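Local coordinates for RND efflux system, outer membrane lipoprotein, NodT family (Burkholderia mallei, PDB 6U94) that probably serves as the outer membrane channel component of an RND efflux system, letting exported compounds leave the cell, at residues A[48-53]-A[57-62]; A[132-137]-A[163-168]; A[167-172]-A[244-249]; A[179-184]-A[253-258]; A[268-273]-A[449-454]. All blocks are in the same frame, centred on the assembly; numbering follows the deposited sequence.

Contact 1. Residues A[48-53]-A[57-62]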
# COMPACT_ATOMS: atom_id res chain seq x y z
N GLY A 48 1.71 18.22 0.76
CA GLY A 48 2.10 18.05 -0.62
C GLY A 48 1.89 16.64 -1.11
O GLY A 48 2.41 15.68 -0.54
N TRP A 49 1.12 16.51 -2.19
CA TRP A 49 0.84 15.21 -2.79
C TRP A 49 0.83 15.23 -4.31
O TRP A 49 0.90 14.15 -4.92
CB TRP A 49 -0.51 14.67 -2.30
CG TRP A 49 -1.61 15.68 -2.40
CD1 TRP A 49 -2.00 16.56 -1.44
CD2 TRP A 49 -2.44 15.93 -3.54
NE1 TRP A 49 -3.03 17.34 -1.90
CE2 TRP A 49 -3.32 16.98 -3.19
CE3 TRP A 49 -2.53 15.38 -4.82
CZ2 TRP A 49 -4.27 17.48 -4.07
CZ3 TRP A 49 -3.48 15.88 -5.70
CH2 TRP A 49 -4.34 16.92 -5.32
N ARG A 50 0.75 16.40 -4.96
CA ARG A 50 0.67 16.44 -6.42
C ARG A 50 1.96 15.96 -7.08
O ARG A 50 1.92 15.52 -8.23
CB ARG A 50 0.33 17.85 -6.90
CG ARG A 50 -1.11 18.28 -6.60
CD ARG A 50 -1.45 19.61 -7.26
NE ARG A 50 -2.58 19.49 -8.19
CZ ARG A 50 -3.84 19.80 -7.87
NH1 ARG A 50 -4.13 20.24 -6.66
NH2 ARG A 50 -4.80 19.66 -8.78
N ASN A 51 3.10 16.04 -6.39
CA ASN A 51 4.31 15.50 -6.99
C ASN A 51 4.36 13.98 -6.93
O ASN A 51 5.09 13.38 -7.73
CB ASN A 51 5.56 16.10 -6.32
CG ASN A 51 5.48 16.08 -4.81
OD1 ASN A 51 4.67 15.36 -4.22
ND2 ASN A 51 6.32 16.88 -4.16
N PHE A 52 3.59 13.36 -6.05
CA PHE A 52 3.57 11.91 -5.92
C PHE A 52 2.45 11.28 -6.75
O PHE A 52 2.68 10.32 -7.49
CB PHE A 52 3.43 11.52 -4.45
CG PHE A 52 3.27 10.05 -4.21
CD1 PHE A 52 4.25 9.15 -4.62
CD2 PHE A 52 2.15 9.56 -3.57
CE1 PHE A 52 4.11 7.79 -4.40
CE2 PHE A 52 2.00 8.20 -3.34
CZ PHE A 52 2.99 7.32 -3.76
N LEU A 53 1.24 11.82 -6.64
CA LEU A 53 0.11 11.34 -7.43
C LEU A 53 0.15 12.05 -8.78
O LEU A 53 -0.23 13.22 -8.89
CB LEU A 53 -1.21 11.59 -6.70
CG LEU A 53 -1.26 11.04 -5.28
CD1 LEU A 53 -2.64 11.20 -4.69
CD2 LEU A 53 -0.85 9.58 -5.26
N GLN A 57 -6.61 12.08 -13.30
CA GLN A 57 -7.87 11.66 -12.69
C GLN A 57 -7.71 11.41 -11.20
O GLN A 57 -8.56 11.81 -10.39
CB GLN A 57 -8.40 10.41 -13.39
CG GLN A 57 -9.74 9.94 -12.86
CD GLN A 57 -10.82 11.01 -12.98
OE1 GLN A 57 -11.22 11.38 -14.09
NE2 GLN A 57 -11.28 11.51 -11.84
N LEU A 58 -6.61 10.76 -10.81
CA LEU A 58 -6.34 10.54 -9.39
C LEU A 58 -6.18 11.86 -8.65
O LEU A 58 -6.66 12.02 -7.52
CB LEU A 58 -5.10 9.67 -9.22
CG LEU A 58 -4.62 9.45 -7.78
CD1 LEU A 58 -5.71 8.81 -6.94
CD2 LEU A 58 -3.36 8.61 -7.75
N GLN A 59 -5.51 12.83 -9.28
CA GLN A 59 -5.36 14.15 -8.66
C GLN A 59 -6.71 14.80 -8.43
O GLN A 59 -6.91 15.51 -7.43
CB GLN A 59 -4.47 15.04 -9.52
CG GLN A 59 -2.99 14.73 -9.45
CD GLN A 59 -2.14 15.82 -10.07
OE1 GLN A 59 -2.65 16.71 -10.75
NE2 GLN A 59 -0.84 15.78 -9.81
N GLN A 60 -7.66 14.59 -9.35
CA GLN A 60 -8.98 15.19 -9.21
C GLN A 60 -9.72 14.60 -8.02
O GLN A 60 -10.38 15.33 -7.26
CB GLN A 60 -9.78 14.99 -10.49
CG GLN A 60 -11.20 15.53 -10.43
CD GLN A 60 -11.95 15.35 -11.74
OE1 GLN A 60 -11.43 14.79 -12.70
NE2 GLN A 60 -13.19 15.83 -11.78
N LEU A 61 -9.62 13.28 -7.82
CA LEU A 61 -10.33 12.64 -6.72
C LEU A 61 -9.81 13.11 -5.37
O LEU A 61 -10.59 13.37 -4.45
CB LEU A 61 -10.21 11.12 -6.84
CG LEU A 61 -10.89 10.52 -8.07
CD1 LEU A 61 -10.26 9.19 -8.43
CD2 LEU A 61 -12.39 10.37 -7.83
N VAL A 62 -8.49 13.23 -5.23
CA VAL A 62 -7.90 13.67 -3.97
C VAL A 62 -8.31 15.10 -3.65
O VAL A 62 -8.63 15.43 -2.50
CB VAL A 62 -6.37 13.50 -4.01
CG1 VAL A 62 -5.71 14.21 -2.84
CG2 VAL A 62 -6.01 12.03 -4.01

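Contact 2. Residues A[132-137]-A[163-168]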
# COMPACT_ATOMS: atom_id res chain seq x y z
N HIS A 132 2.46 4.17 11.94
CA HIS A 132 2.37 4.23 13.39
C HIS A 132 1.51 5.41 13.85
O HIS A 132 0.68 5.26 14.74
CB HIS A 132 3.76 4.32 14.01
CG HIS A 132 4.55 3.06 13.91
ND1 HIS A 132 4.14 1.87 14.46
CD2 HIS A 132 5.75 2.80 13.32
CE1 HIS A 132 5.04 0.93 14.22
NE2 HIS A 132 6.03 1.48 13.52
N PHE A 133 1.70 6.58 13.24
CA PHE A 133 0.96 7.75 13.70
C PHE A 133 -0.51 7.69 13.32
O PHE A 133 -1.36 8.22 14.04
CB PHE A 133 1.61 9.05 13.20
CG PHE A 133 1.68 9.18 11.70
CD1 PHE A 133 0.60 9.65 10.98
CD2 PHE A 133 2.85 8.86 11.02
CE1 PHE A 133 0.67 9.79 9.60
CE2 PHE A 133 2.92 9.00 9.65
CZ PHE A 133 1.83 9.46 8.94
N GLU A 134 -0.84 7.03 12.20
CA GLU A 134 -2.24 6.80 11.88
C GLU A 134 -2.89 5.88 12.90
O GLU A 134 -4.02 6.13 13.34
CB GLU A 134 -2.38 6.22 10.48
CG GLU A 134 -1.92 7.13 9.37
CD GLU A 134 -1.93 6.42 8.04
OE1 GLU A 134 -2.87 6.62 7.24
OE2 GLU A 134 -0.98 5.64 7.79
N ILE A 135 -2.20 4.81 13.29
CA ILE A 135 -2.73 3.91 14.31
C ILE A 135 -2.91 4.65 15.63
O ILE A 135 -3.91 4.47 16.33
CB ILE A 135 -1.81 2.68 14.46
CG1 ILE A 135 -1.80 1.86 13.17
CG2 ILE A 135 -2.25 1.83 15.64
CD1 ILE A 135 -0.89 0.66 13.22
N ASP A 136 -1.94 5.50 15.99
CA ASP A 136 -2.07 6.33 17.19
C ASP A 136 -3.33 7.18 17.13
O ASP A 136 -4.14 7.17 18.06
CB ASP A 136 -0.83 7.21 17.35
CG ASP A 136 0.38 6.44 17.82
OD1 ASP A 136 0.20 5.42 18.53
OD2 ASP A 136 1.51 6.85 17.50
N LEU A 137 -3.51 7.92 16.03
CA LEU A 137 -4.64 8.84 15.92
C LEU A 137 -5.98 8.11 16.02
O LEU A 137 -6.83 8.46 16.84
CB LEU A 137 -4.55 9.61 14.61
CG LEU A 137 -5.69 10.60 14.37
CD1 LEU A 137 -5.15 11.99 14.03
CD2 LEU A 137 -6.64 10.10 13.28
N HIS A 163 -5.26 14.23 7.00
CA HIS A 163 -5.05 14.55 5.59
C HIS A 163 -4.19 13.49 4.91
O HIS A 163 -4.48 13.06 3.79
CB HIS A 163 -4.39 15.92 5.45
CG HIS A 163 -5.33 17.07 5.69
ND1 HIS A 163 -6.66 16.89 6.02
CD2 HIS A 163 -5.13 18.41 5.64
CE1 HIS A 163 -7.23 18.08 6.16
NE2 HIS A 163 -6.32 19.01 5.93
N ILE A 164 -3.11 13.06 5.57
CA ILE A 164 -2.24 12.04 5.00
C ILE A 164 -3.00 10.74 4.78
O ILE A 164 -2.90 10.12 3.72
CB ILE A 164 -1.00 11.84 5.90
CG1 ILE A 164 -0.03 13.01 5.74
CG2 ILE A 164 -0.32 10.53 5.59
CD1 ILE A 164 1.25 12.85 6.55
N SER A 165 -3.78 10.33 5.78
CA SER A 165 -4.59 9.12 5.64
C SER A 165 -5.60 9.26 4.50
O SER A 165 -5.76 8.35 3.69
CB SER A 165 -5.32 8.81 6.95
OG SER A 165 -4.42 8.68 8.03
N LEU A 166 -6.27 10.41 4.43
CA LEU A 166 -7.30 10.60 3.42
C LEU A 166 -6.70 10.60 2.02
O LEU A 166 -7.23 9.95 1.11
CB LEU A 166 -8.06 11.90 3.69
CG LEU A 166 -9.26 12.22 2.79
CD1 LEU A 166 -10.29 11.11 2.87
CD2 LEU A 166 -9.88 13.55 3.20
N VAL A 167 -5.61 11.34 1.83
CA VAL A 167 -4.94 11.37 0.52
C VAL A 167 -4.53 9.97 0.11
O VAL A 167 -4.75 9.54 -1.03
CB VAL A 167 -3.74 12.33 0.56
CG1 VAL A 167 -2.83 12.09 -0.64
CG2 VAL A 167 -4.20 13.78 0.60
N ALA A 168 -3.92 9.22 1.03
CA ALA A 168 -3.43 7.89 0.71
C ALA A 168 -4.57 6.91 0.46
O ALA A 168 -4.49 6.08 -0.44
CB ALA A 168 -2.52 7.39 1.83

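Contact 3. Residues A[167-172]-A[244-249]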
# COMPACT_ATOMS: atom_id res chain seq x y z
N VAL A 167 -5.61 11.34 1.83
CA VAL A 167 -4.94 11.37 0.52
C VAL A 167 -4.53 9.97 0.11
O VAL A 167 -4.75 9.54 -1.03
CB VAL A 167 -3.74 12.33 0.56
CG1 VAL A 167 -2.83 12.09 -0.64
CG2 VAL A 167 -4.20 13.78 0.60
N ALA A 168 -3.92 9.22 1.03
CA ALA A 168 -3.43 7.89 0.71
C ALA A 168 -4.57 6.91 0.46
O ALA A 168 -4.49 6.08 -0.44
CB ALA A 168 -2.52 7.39 1.83
N GLU A 169 -5.63 7.00 1.26
CA GLU A 169 -6.73 6.05 1.12
C GLU A 169 -7.49 6.27 -0.18
O GLU A 169 -7.99 5.31 -0.78
CB GLU A 169 -7.68 6.15 2.31
CG GLU A 169 -8.49 4.88 2.55
CD GLU A 169 -7.61 3.69 2.90
OE1 GLU A 169 -6.83 3.78 3.88
OE2 GLU A 169 -7.69 2.66 2.20
N VAL A 170 -7.59 7.52 -0.64
CA VAL A 170 -8.20 7.78 -1.95
C VAL A 170 -7.35 7.17 -3.05
O VAL A 170 -7.88 6.58 -4.01
CB VAL A 170 -8.39 9.29 -2.16
CG1 VAL A 170 -8.82 9.58 -3.59
CG2 VAL A 170 -9.42 9.84 -1.17
N ALA A 171 -6.02 7.28 -2.94
CA ALA A 171 -5.14 6.76 -3.97
C ALA A 171 -5.18 5.23 -4.01
O ALA A 171 -5.28 4.63 -5.08
CB ALA A 171 -3.71 7.25 -3.74
N ASN A 172 -5.10 4.59 -2.84
CA ASN A 172 -5.11 3.14 -2.81
C ASN A 172 -6.44 2.57 -3.27
O ASN A 172 -6.49 1.46 -3.80
CB ASN A 172 -4.78 2.63 -1.40
CG ASN A 172 -4.58 1.13 -1.36
OD1 ASN A 172 -3.54 0.61 -1.77
ND2 ASN A 172 -5.58 0.41 -0.85
N ALA A 244 -16.56 6.65 -3.34
CA ALA A 244 -17.58 7.67 -3.15
C ALA A 244 -17.59 8.18 -1.71
O ALA A 244 -17.75 9.38 -1.47
CB ALA A 244 -18.95 7.13 -3.54
N VAL A 245 -17.41 7.28 -0.74
CA VAL A 245 -17.34 7.69 0.66
C VAL A 245 -16.12 8.58 0.89
O VAL A 245 -16.19 9.59 1.61
CB VAL A 245 -17.32 6.46 1.58
CG1 VAL A 245 -17.10 6.87 3.03
CG2 VAL A 245 -18.61 5.67 1.44
N LEU A 246 -14.98 8.22 0.28
CA LEU A 246 -13.74 8.94 0.55
C LEU A 246 -13.78 10.36 0.01
O LEU A 246 -13.22 11.28 0.62
CB LEU A 246 -12.56 8.17 -0.03
CG LEU A 246 -12.11 6.96 0.78
CD1 LEU A 246 -11.00 6.21 0.05
CD2 LEU A 246 -11.65 7.39 2.17
N ILE A 247 -14.41 10.56 -1.15
CA ILE A 247 -14.51 11.91 -1.72
C ILE A 247 -15.74 12.65 -1.24
O ILE A 247 -15.88 13.85 -1.52
CB ILE A 247 -14.49 11.88 -3.26
CG1 ILE A 247 -15.71 11.12 -3.79
CG2 ILE A 247 -13.20 11.25 -3.77
CD1 ILE A 247 -15.91 11.27 -5.28
N GLY A 248 -16.65 11.99 -0.52
CA GLY A 248 -17.81 12.65 0.04
C GLY A 248 -18.92 12.95 -0.94
O GLY A 248 -19.81 13.74 -0.61
N GLY A 249 -18.90 12.35 -2.12
CA GLY A 249 -19.93 12.59 -3.11
C GLY A 249 -19.87 11.63 -4.27
O GLY A 249 -19.05 10.70 -4.30

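Contact 4. Residues A[179-184]-A[253-258]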
# COMPACT_ATOMS: atom_id res chain seq x y z
N ALA A 179 -7.11 -1.97 -10.65
CA ALA A 179 -6.62 -3.35 -10.61
C ALA A 179 -7.77 -4.34 -10.74
O ALA A 179 -7.67 -5.31 -11.49
CB ALA A 179 -5.83 -3.59 -9.33
N ASP A 180 -8.87 -4.10 -10.03
CA ASP A 180 -10.02 -5.00 -10.10
C ASP A 180 -10.69 -4.97 -11.46
O ASP A 180 -11.34 -5.96 -11.84
CB ASP A 180 -11.02 -4.65 -9.00
CG ASP A 180 -10.66 -5.27 -7.66
OD1 ASP A 180 -10.16 -6.42 -7.66
OD2 ASP A 180 -10.87 -4.63 -6.61
N ARG A 181 -10.57 -3.87 -12.21
CA ARG A 181 -11.07 -3.86 -13.58
C ARG A 181 -10.21 -4.76 -14.47
O ARG A 181 -10.74 -5.55 -15.26
CB ARG A 181 -11.09 -2.43 -14.13
CG ARG A 181 -12.15 -1.54 -13.53
CD ARG A 181 -12.09 -0.16 -14.16
NE ARG A 181 -13.07 0.76 -13.59
CZ ARG A 181 -13.25 2.01 -14.00
NH1 ARG A 181 -12.50 2.50 -14.98
NH2 ARG A 181 -14.16 2.78 -13.42
N ALA A 182 -8.89 -4.64 -14.36
CA ALA A 182 -7.99 -5.51 -15.11
C ALA A 182 -8.25 -6.98 -14.77
O ALA A 182 -8.22 -7.84 -15.65
CB ALA A 182 -6.54 -5.15 -14.82
N LEU A 183 -8.52 -7.27 -13.49
CA LEU A 183 -8.84 -8.63 -13.10
C LEU A 183 -10.15 -9.09 -13.73
O LEU A 183 -10.26 -10.23 -14.19
CB LEU A 183 -8.90 -8.74 -11.58
CG LEU A 183 -7.54 -8.72 -10.89
CD1 LEU A 183 -7.68 -8.42 -9.39
CD2 LEU A 183 -6.83 -10.04 -11.11
N LEU A 184 -11.16 -8.21 -13.76
CA LEU A 184 -12.42 -8.57 -14.39
C LEU A 184 -12.24 -8.79 -15.89
O LEU A 184 -12.79 -9.75 -16.45
CB LEU A 184 -13.47 -7.48 -14.14
CG LEU A 184 -14.81 -7.71 -14.84
CD1 LEU A 184 -15.47 -8.98 -14.33
CD2 LEU A 184 -15.73 -6.51 -14.68
N ALA A 253 -17.50 11.63 -13.91
CA ALA A 253 -17.63 10.81 -15.11
C ALA A 253 -16.29 10.37 -15.67
O ALA A 253 -16.24 9.42 -16.45
CB ALA A 253 -18.42 11.57 -16.18
N GLY A 254 -15.19 11.04 -15.29
CA GLY A 254 -13.88 10.62 -15.75
C GLY A 254 -13.48 9.25 -15.23
O GLY A 254 -12.78 8.51 -15.91
N VAL A 255 -13.93 8.91 -14.02
CA VAL A 255 -13.62 7.60 -13.45
C VAL A 255 -14.20 6.49 -14.32
O VAL A 255 -13.59 5.43 -14.50
CB VAL A 255 -14.13 7.51 -12.00
CG1 VAL A 255 -14.05 6.08 -11.48
CG2 VAL A 255 -13.35 8.45 -11.10
N SER A 256 -15.39 6.73 -14.89
CA SER A 256 -16.05 5.69 -15.68
C SER A 256 -15.27 5.35 -16.93
O SER A 256 -15.25 4.19 -17.36
CB SER A 256 -17.47 6.15 -16.03
OG SER A 256 -17.49 7.51 -16.41
N ARG A 257 -14.60 6.33 -17.53
CA ARG A 257 -13.87 6.15 -18.78
C ARG A 257 -12.39 6.45 -18.53
O ARG A 257 -11.85 7.42 -19.06
CB ARG A 257 -14.45 7.03 -19.89
N ALA A 258 -11.74 5.61 -17.73
CA ALA A 258 -10.32 5.73 -17.45
C ALA A 258 -9.56 4.60 -18.14
O ALA A 258 -10.08 3.49 -18.29
CB ALA A 258 -10.04 5.71 -15.95

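Contact 5. Residues A[268-273]-A[449-454]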
# COMPACT_ATOMS: atom_id res chain seq x y z
N ALA A 268 4.32 8.73 -9.16
CA ALA A 268 5.68 9.11 -9.48
C ALA A 268 6.66 8.33 -8.60
O ALA A 268 6.36 7.99 -7.46
CB ALA A 268 5.88 10.62 -9.28
N GLU A 269 7.82 8.04 -9.16
CA GLU A 269 8.84 7.32 -8.42
C GLU A 269 9.48 8.23 -7.37
O GLU A 269 9.61 9.44 -7.57
CB GLU A 269 9.91 6.77 -9.37
CG GLU A 269 10.92 5.84 -8.70
CD GLU A 269 10.25 4.71 -7.95
OE1 GLU A 269 10.05 4.85 -6.72
OE2 GLU A 269 9.91 3.69 -8.58
N PHE A 270 9.87 7.63 -6.26
CA PHE A 270 10.51 8.39 -5.20
C PHE A 270 11.87 8.89 -5.68
O PHE A 270 12.65 8.11 -6.25
CB PHE A 270 10.67 7.53 -3.95
CG PHE A 270 9.37 7.17 -3.30
CD1 PHE A 270 8.69 8.09 -2.51
CD2 PHE A 270 8.82 5.91 -3.48
CE1 PHE A 270 7.48 7.75 -1.91
CE2 PHE A 270 7.62 5.57 -2.89
CZ PHE A 270 6.95 6.49 -2.10
N PRO A 271 12.19 10.17 -5.48
CA PRO A 271 13.50 10.68 -5.91
C PRO A 271 14.63 10.00 -5.16
O PRO A 271 14.46 9.46 -4.06
CB PRO A 271 13.43 12.17 -5.58
CG PRO A 271 11.97 12.47 -5.44
CD PRO A 271 11.35 11.22 -4.90
N ALA A 272 15.81 10.02 -5.78
CA ALA A 272 17.00 9.50 -5.12
C ALA A 272 17.50 10.50 -4.09
O ALA A 272 17.51 11.71 -4.33
CB ALA A 272 18.09 9.20 -6.15
N GLY A 273 17.91 9.99 -2.93
CA GLY A 273 18.54 10.82 -1.92
C GLY A 273 17.60 11.64 -1.06
O GLY A 273 17.94 12.77 -0.70
N VAL A 449 2.31 3.95 -1.77
CA VAL A 449 1.38 4.84 -1.08
C VAL A 449 1.68 4.85 0.41
O VAL A 449 1.68 5.91 1.05
CB VAL A 449 -0.07 4.41 -1.37
CG1 VAL A 449 -1.03 5.08 -0.40
CG2 VAL A 449 -0.44 4.74 -2.81
N THR A 450 1.95 3.67 0.99
CA THR A 450 2.26 3.60 2.41
C THR A 450 3.58 4.30 2.73
O THR A 450 3.71 4.94 3.78
CB THR A 450 2.29 2.15 2.87
OG1 THR A 450 1.09 1.49 2.45
CG2 THR A 450 2.39 2.07 4.39
N LEU A 451 4.56 4.18 1.84
CA LEU A 451 5.82 4.89 2.05
C LEU A 451 5.63 6.40 1.95
O LEU A 451 6.33 7.15 2.64
CB LEU A 451 6.87 4.41 1.04
CG LEU A 451 8.25 5.04 1.15
CD1 LEU A 451 8.85 4.84 2.54
CD2 LEU A 451 9.18 4.49 0.08
N TYR A 452 4.71 6.86 1.10
CA TYR A 452 4.38 8.28 1.07
C TYR A 452 3.92 8.77 2.44
O TYR A 452 4.20 9.91 2.82
CB TYR A 452 3.29 8.55 0.03
CG TYR A 452 2.59 9.88 0.22
CD1 TYR A 452 1.41 9.97 0.95
CD2 TYR A 452 3.11 11.05 -0.33
CE1 TYR A 452 0.78 11.19 1.14
CE2 TYR A 452 2.48 12.26 -0.15
CZ TYR A 452 1.32 12.33 0.58
OH TYR A 452 0.68 13.54 0.76
N LYS A 453 3.21 7.92 3.19
CA LYS A 453 2.76 8.29 4.53
C LYS A 453 3.89 8.24 5.55
O LYS A 453 4.07 9.18 6.33
CB LYS A 453 1.61 7.38 4.96
CG LYS A 453 0.38 7.48 4.08
CD LYS A 453 -0.82 6.91 4.78
CE LYS A 453 -0.85 5.39 4.68
NZ LYS A 453 -2.10 4.83 5.28
N ALA A 454 4.65 7.14 5.55
CA ALA A 454 5.71 6.96 6.54
C ALA A 454 6.77 8.04 6.46
O ALA A 454 7.49 8.27 7.45
CB ALA A 454 6.35 5.58 6.38

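Contact 1. Residues A[48-53]-A[57-62]
Val62 sets its CG1 methyl over the six-membered ring of Trp49, 3.6 Å from the centroid of that ring and only 7° off the ring normal, which identifies a CH-pi contact over the face. Turning CG1 anti to the backbone N (chi1 168°) leaves the other methyl for Leu53, with Val62 CG2 3.5 Å from Leu53 CD1. The second branch of Leu53 meets Leu58, Leu53 CD2 lying 3.7 Å from Leu58 CD2, and the Leu53 side chain crosses those of Leu58 and Val62 at about a right angle. Against the opposite face of the indole lies Arg50 CG, nearer the rim, so the ring is clasped between two aliphatic groups.

Outward from this centre, Gln59 runs extended past the indole, its CG 4.0 Å from Trp49 CZ3, and carries its amide to the loop. There Gln59 NE2 donates to Leu53 O at 2.8 Å, coming in nearly end-on to the carbonyl. The same nitrogen stands 3.2 Å from Arg50 O. The guanidinium of Arg50 crosses this amide steeply, the two planes 75° apart.

Trp49 and Val62 also touch Val167 and Val170 of helix 156-203, respectively. The arrangement is a turn with helical backbone angles at 50-52, Trp49 O receiving both Phe52 N and Leu53 N, in the N-terminal loop that packs back on helix 56-67.

Contact 2. Residues A[132-137]-A[163-168]
Glu134 and Ser165 join helix 132-142 to helix 156-203 in a buried helix-to-helix contact, where the CA atoms of these two residues, 7.1 Å apart, are the nearest pair. The CB of Glu134 points at the partner helix and lies 4.0 Å from Ser165 OG. The next atom, CG, is anti to the carbonyl carbon (chi1 -64°) and comes within 3.2 Å of Ser165 OG, so the hydroxyl lies alongside the extended chain as well as at its end. From CD the carboxylate divides its work. Glu134 OE1 approaches Ser165 OG to 2.7 Å, a hydrogen-bonding distance, although the serine hydroxyl also has Ser161 O within its own helix as an acceptor and the choice between them is not settled. Glu134 OE1 further forms a salt bridge with Lys453 of helix 421-454. Glu134 OE2 accepts the backbone N of Thr131, just before helix 132-142. Both carboxylate oxygens are therefore engaged, which would probably favour the charged form. Beside this polar group, Phe133 brings its ring edge to Ile164, crossing that side chain at about a right angle, with CZ 4.1 Å from Ile164 CG2.

Contact 3. Residues A[167-172]-A[244-249]
Val170 and Leu246 bring their helices close, with CA atoms 6.2 Å apart. The 167-172 segment is regular and continues in both directions as helix 156-203, whereas the 244-249 segment contains the end of helix 211-247. Gly248 leaves helical geometry with a positive phi of 77°. Weak backbone bonds from Gly249 N to Ala244 O and from Gly248 N to Val245 O give the pairing of a Schellman motif, with Gly248 in its usual glycine position.

Leu246 is the side chain that crosses the gap. Its CG stands anti to the carbonyl carbon (chi1 -77°), and the CD1 branch reaches the backbone of the other helix, 3.2 Å from Glu169 O. CD1 also lies 3.8 Å from Glu169 CG, so the methyl is pressed against both the main chain and the aliphatic stem of the glutamate. Val170 slides past Leu246 in the opposite direction, placing its CG2 3.7 Å from Leu246 CB.

Glu169 shares its stem but not its charge. A bend at chi2 (63°) leads the carboxylate away from Leu246, to Tyr86 OH and to salt bridges with Arg83 and Arg87. Leu246 O, for its part, is held by Arg70.

With no hydrogen bond between the segments, cohesion across the contact is van der Waals packing of methyl and methylene groups, with Leu246 CD1 also against Glu169 O. The buried carboxylate next to it is met by two arginines and a hydroxyl, an arrangement that would be expected to stabilise its negative charge.

Contact 4. Residues A[179-184]-A[253-258]
Arg181 grips one acceptor, the carbonyl oxygen of Val255, with both terminal nitrogens: NH2 to Val255 O is 2.9 Å and NH1 to Val255 O is 3.2 Å. The two hydrogen bonds differ in direction. NH1 meets the oxygen nearly in line with the carbonyl (C=O...N angle 171°), while NH2 lies 48° above the carbonyl plane, away from a lone pair, although its own N-H points the straighter of the two. The oxygen sits close to the guanidinium plane for both, so the group is presented end-on and edge-first. An extended chain, trans from chi2 through chi4, delivers it there across a wide gap: the nearest CA atoms of the segments, those of Arg181 and Ala258, are 10.4 Å apart.

Non-bonded contacts flank this fork more loosely. Val255 CG1 lies 3.8 Å from Arg181 NH2, and Ala258 CB is 4.2 Å from Arg181 NH1. Val255 otherwise packs on Leu177 of helix 156-203 and on Gln57 and Leu61 of helix 56-67, while Ala258 touches Tyr174.

Chemically this is a charge-to-dipole link, for the acceptor is a neutral peptide carbonyl. Val255 lies in the weakly bonded turn 253-256, and the positive guanidinium would be expected to polarise its C=O. Two bonds converging on one atom tie the turn to helix 156-203 and restrict rotation of the guanidinium, with no countercharge across the contact.

Contact 5. Residues A[268-273]-A[449-454]
Phe270 receives Leu451 CD2 over one face of its ring, the methyl 3.5 Å above the plane and displaced toward the rim. The CH-pi geometry follows from its 3.8 Å separation from the ring centroid and its 21° tilt off the normal. CE2 is the ring atom beneath the methyl, whereas Phe270 CZ comes nearer the leucine stem, 3.8 Å from Leu451 CB. At the edge, near the ring plane, lies the backbone of the helix, with Tyr452 N 3.9 Å from Phe270 CZ. The phenyl group thus points into the helix with its CZ corner and leans on the leucine obliquely. Its ring also meets that of Phe52, the planes about 25° apart.

Phe270 projects from an irregular loop toward helix 421-454, and in Leu451 a CG anti to the backbone N (chi1 -179°) sends the branch toward the ring. Tyr452 leads away from the loop instead, its ring meeting Phe52 and its OH bonded to Gly48 O. Leu451 also touches Leu382 of helix 362-415, so the leucine is shared between loop and helix.

The loop is braced locally by Glu269, whose OE1 accepts the backbone N of Phe270 at 2.8 Å on the anti side, tilted out of the carboxylate plane, and also pairs with Arg385.

No hydrogen bond joins the two segments. Their cohesion rests on an aromatic face and a methyl, dispersion with a weakly directional CH-pi component, while polar ties of the loop, Glu269 with Arg385 and Pro271 O with Thr313, are made to other parts of the chain.

How the contacts relate
Contacts 2, 3 and 4 all use helix 156-203, at successive levels: the centres of contacts 2 and 3 are 13 Å apart, those of 3 and 4 about 15 Å, and contacts 2 and 3 share Val167 and Ala168. Contact 1 precedes the others in the chain yet touches all four; its Val62 packs on Val167 and Val170. Contact 5, the last to close, joins a loop to helix 421-454; it meets contact 1 through a probable hydrogen bond between Ala268 N and Phe52 O, and contact 2 where Ile164 packs on Lys453. Contacts 4 and 5 remain separate, nearest atoms about 12 Å apart. Loops and short helices thus tie this chain's long helices together.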